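Long-range contact in histone-lysine N-methyltransferase SETMAR (Homo sapiens, PDB 3K9J), which methylates histone H3 and, through its mariner transposase-derived domain, binds DNA and acts in double-strand break repair and replication fork restart: residues 50-55 with 144-149. The protein carries 3 engineered substitutions. Numbering follows the deposited sequence.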
ATOM      1  N   CYS B  50     -15.280   5.986   1.056  1.00 24.72           N
ATOM      2  CA  CYS B  50     -15.996   6.871   1.961  1.00 25.58           C
ATOM      3  C   CYS B  50     -15.211   8.142   2.222  1.00 30.00           C
ATOM      4  O   CYS B  50     -14.023   8.205   1.959  1.00 27.38           O
ATOM      5  CB  CYS B  50     -16.200   6.171   3.288  1.00 26.51           C
ATOM      6  SG  CYS B  50     -14.625   5.922   4.128  1.00 33.52           S
ATOM      7  N   ASP B  51     -15.879   9.151   2.777  1.00 26.22           N
ATOM      8  CA  ASP B  51     -15.180  10.326   3.246  1.00 26.54           C
ATOM      9  C   ASP B  51     -16.175  11.173   4.009  1.00 29.28           C
ATOM     10  O   ASP B  51     -17.356  10.861   4.027  1.00 26.45           O
ATOM     11  CB  ASP B  51     -14.635  11.160   2.088  1.00 29.71           C
ATOM     12  CG  ASP B  51     -13.641  12.207   2.560  1.00 36.10           C
ATOM     13  OD1 ASP B  51     -13.062  12.014   3.646  1.00 42.48           O
ATOM     14  OD2 ASP B  51     -13.436  13.216   1.857  1.00 46.15           O
ATOM     15  N   GLU B  52     -15.693  12.259   4.590  1.00 30.07           N
ATOM     16  CA  GLU B  52     -16.556  13.148   5.374  1.00 29.62           C
ATOM     17  C   GLU B  52     -16.648  14.523   4.749  1.00 30.04           C
ATOM     18  O   GLU B  52     -15.793  14.912   3.963  1.00 29.68           O
ATOM     19  CB  GLU B  52     -16.015  13.274   6.796  1.00 32.80           C
ATOM     20  CG  GLU B  52     -16.052  11.990   7.584  1.00 38.91           C
ATOM     21  CD  GLU B  52     -14.777  11.186   7.448  1.00 48.14           C
ATOM     22  OE1 GLU B  52     -14.871   9.943   7.383  1.00 50.95           O
ATOM     23  OE2 GLU B  52     -13.686  11.795   7.401  1.00 49.55           O
ATOM     24  N   LYS B  53     -17.670  15.291   5.123  1.00 26.64           N
ATOM     25  CA  LYS B  53     -17.815  16.606   4.532  1.00 25.75           C
ATOM     26  C   LYS B  53     -18.613  17.459   5.493  1.00 29.76           C
ATOM     27  O   LYS B  53     -19.543  16.970   6.122  1.00 28.55           O
ATOM     28  CB  LYS B  53     -18.566  16.523   3.199  1.00 29.81           C
ATOM     29  CG  LYS B  53     -18.700  17.860   2.449  1.00 32.57           C
ATOM     30  CD  LYS B  53     -19.370  17.680   1.089  1.00 36.01           C
ATOM     31  CE  LYS B  53     -19.689  19.025   0.419  1.00 42.71           C
ATOM     32  NZ  LYS B  53     -18.519  19.952   0.415  1.00 45.11           N
ATOM     33  N   TRP B  54     -18.233  18.722   5.604  1.00 28.34           N
ATOM     34  CA  TRP B  54     -18.987  19.676   6.417  1.00 32.76           C
ATOM     35  C   TRP B  54     -20.127  20.218   5.590  1.00 35.58           C
ATOM     36  O   TRP B  54     -19.916  20.715   4.484  1.00 36.07           O
ATOM     37  CB  TRP B  54     -18.081  20.825   6.860  1.00 35.97           C
ATOM     38  CG  TRP B  54     -17.176  20.467   7.987  1.00 34.81           C
ATOM     39  CD1 TRP B  54     -15.817  20.350   7.949  1.00 49.61           C
ATOM     40  CD2 TRP B  54     -17.567  20.165   9.330  1.00 39.99           C
ATOM     41  NE1 TRP B  54     -15.338  19.996   9.192  1.00 48.16           N
ATOM     42  CE2 TRP B  54     -16.394  19.889  10.057  1.00 44.15           C
ATOM     43  CE3 TRP B  54     -18.798  20.123   9.995  1.00 39.26           C
ATOM     44  CZ2 TRP B  54     -16.418  19.556  11.406  1.00 44.18           C
ATOM     45  CZ3 TRP B  54     -18.815  19.787  11.328  1.00 37.99           C
ATOM     46  CH2 TRP B  54     -17.635  19.513  12.022  1.00 37.66           C
ATOM     47  N   ILE B  55     -21.341  20.122   6.119  1.00 38.69           N
ATOM     48  CA  ILE B  55     -22.501  20.682   5.452  1.00 38.44           C
ATOM     49  C   ILE B  55     -22.914  21.940   6.221  1.00 41.55           C
ATOM     50  O   ILE B  55     -23.151  21.887   7.423  1.00 35.81           O
ATOM     51  CB  ILE B  55     -23.667  19.681   5.414  1.00 38.13           C
ATOM     52  CG1 ILE B  55     -23.296  18.443   4.594  1.00 44.83           C
ATOM     53  CG2 ILE B  55     -24.908  20.325   4.812  1.00 45.45           C
ATOM     54  CD1 ILE B  55     -24.512  17.632   4.182  1.00 42.56           C
ATOM     55  N   ASN B 144      -6.236   7.381   4.864  1.00 40.55           N
ATOM     56  CA  ASN B 144      -5.836   6.870   6.173  1.00 42.88           C
ATOM     57  C   ASN B 144      -5.041   7.871   7.012  1.00 50.29           C
ATOM     58  O   ASN B 144      -4.588   7.549   8.113  1.00 47.64           O
ATOM     59  CB  ASN B 144      -5.077   5.547   6.043  1.00 42.61           C
ATOM     60  CG  ASN B 144      -3.635   5.735   5.595  1.00 51.77           C
ATOM     61  OD1 ASN B 144      -3.255   6.792   5.076  1.00 51.56           O
ATOM     62  ND2 ASN B 144      -2.827   4.698   5.778  1.00 44.35           N
ATOM     63  N   ALA B 145      -4.870   9.080   6.484  1.00 45.36           N
ATOM     64  CA  ALA B 145      -4.198  10.153   7.212  1.00 44.37           C
ATOM     65  C   ALA B 145      -5.147  10.877   8.162  1.00 47.29           C
ATOM     66  O   ALA B 145      -4.712  11.610   9.053  1.00 50.11           O
ATOM     67  CB  ALA B 145      -3.558  11.142   6.240  1.00 48.29           C
ATOM     68  N   ARG B 146      -6.447  10.677   7.977  1.00 47.79           N
ATOM     69  CA  ARG B 146      -7.418  11.277   8.877  1.00 44.23           C
ATOM     70  C   ARG B 146      -7.147  10.828  10.313  1.00 48.25           C
ATOM     71  O   ARG B 146      -6.836   9.666  10.559  1.00 46.36           O
ATOM     72  CB  ARG B 146      -8.840  10.921   8.450  1.00 45.14           C
ATOM     73  CG  ARG B 146      -9.186  11.370   7.035  1.00 45.91           C
ATOM     74  CD  ARG B 146     -10.502  10.751   6.560  1.00 46.41           C
ATOM     75  NE  ARG B 146     -10.438   9.287   6.554  1.00 46.76           N
ATOM     76  CZ  ARG B 146     -11.501   8.492   6.470  1.00 45.02           C
ATOM     77  NH1 ARG B 146     -12.716   9.010   6.384  1.00 39.03           N
ATOM     78  NH2 ARG B 146     -11.352   7.174   6.474  1.00 44.68           N
ATOM     79  N   PRO B 147      -7.237  11.764  11.264  1.00 49.67           N
ATOM     80  CA  PRO B 147      -7.005  11.509  12.692  1.00 47.85           C
ATOM     81  C   PRO B 147      -7.858  10.383  13.287  1.00 49.75           C
ATOM     82  O   PRO B 147      -7.376   9.647  14.155  1.00 51.69           O
ATOM     83  CB  PRO B 147      -7.374  12.851  13.345  1.00 50.88           C
ATOM     84  CG  PRO B 147      -8.104  13.630  12.257  1.00 47.53           C
ATOM     85  CD  PRO B 147      -7.414  13.200  11.010  1.00 46.56           C
ATOM     86  N   HIS B 148      -9.105  10.250  12.852  1.00 45.05           N
ATOM     87  CA  HIS B 148      -9.959   9.215  13.423  1.00 44.69           C
ATOM     88  C   HIS B 148      -9.698   7.827  12.831  1.00 45.27           C
ATOM     89  O   HIS B 148     -10.460   6.890  13.069  1.00 44.48           O
ATOM     90  CB  HIS B 148     -11.437   9.591  13.308  1.00 43.03           C
ATOM     91  CG  HIS B 148     -11.833  10.083  11.954  1.00 51.06           C
ATOM     92  ND1 HIS B 148     -12.400   9.264  11.002  1.00 50.58           N
ATOM     93  CD2 HIS B 148     -11.741  11.313  11.392  1.00 51.78           C
ATOM     94  CE1 HIS B 148     -12.639   9.968   9.908  1.00 51.11           C
ATOM     95  NE2 HIS B 148     -12.252  11.213  10.120  1.00 53.06           N
ATOM     96  N   VAL B 149      -8.628   7.696  12.054  1.00 42.49           N
ATOM     97  CA  VAL B 149      -8.181   6.379  11.607  1.00 42.69           C
ATOM     98  C   VAL B 149      -7.026   5.920  12.494  1.00 41.08           C
ATOM     99  O   VAL B 149      -5.875   5.793  12.061  1.00 49.33           O
ATOM    100  CB  VAL B 149      -7.800   6.375  10.111  1.00 39.12           C
ATOM    101  CG1 VAL B 149      -7.377   4.982   9.669  1.00 35.20           C
ATOM    102  CG2 VAL B 149      -8.993   6.864   9.284  1.00 39.59           C
TER
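The guanidinium of Arg146 meets the carboxylate of Glu52 at its edge, the two planes only 9° apart. On one face of the guanidinium sits CE1 of His148, displaced toward the rim, while CB of Arg146 lies over a face of the imidazole. At the imidazole's own edge, in the ring plane, is Glu52 OE2, although the carboxylate is turned 75° against the ring. The salt bridge is short, 2.6 Å from Arg146 NH1 to Glu52 OE1. The same NH1 gives a weak, bent hydrogen bond to Glu52 OE2 (3.1 Å), and His148 NE2 reaches that oxygen by another weak one, well off straight. Glu52 is buried, and Arg146 and His148 between them reach both of its carboxylate oxygens. Glu52 leaves the strand toward the loop, and a bend at chi2 (91°) sets the carboxylate where both donors reach it. Arg146 is fixed at its other nitrogens too: NE bonds to the backbone O of Asp143 and NH2 to the hydroxyl of Tyr114, whose ring also meets that of His148 edge-to-face. Asp51 OD1 lies 4.1 Å from Arg146 NH1, well out of the guanidinium plane, so the two attract as opposite charges, with no N-H aimed at the oxygen; it accepts a weak bond from Glu52 N, while OD2 is held by Asn178 and Lys13. Cutting Arg146 back to a leucine is likely to leave the buried carboxylate of Glu52 without its salt-bridge mate, held by His148 only weakly. Arg146 and His148 are first and third in a type I turn. This is the RNase H-like fold of a mariner transposase (DDE/D superfamily), at the end where the magnesium-binding residues lie, Asp51 on strand 47-56 and Asp143 just beyond parallel strand 139-141; Asn178 probably replaces the third acidic residue.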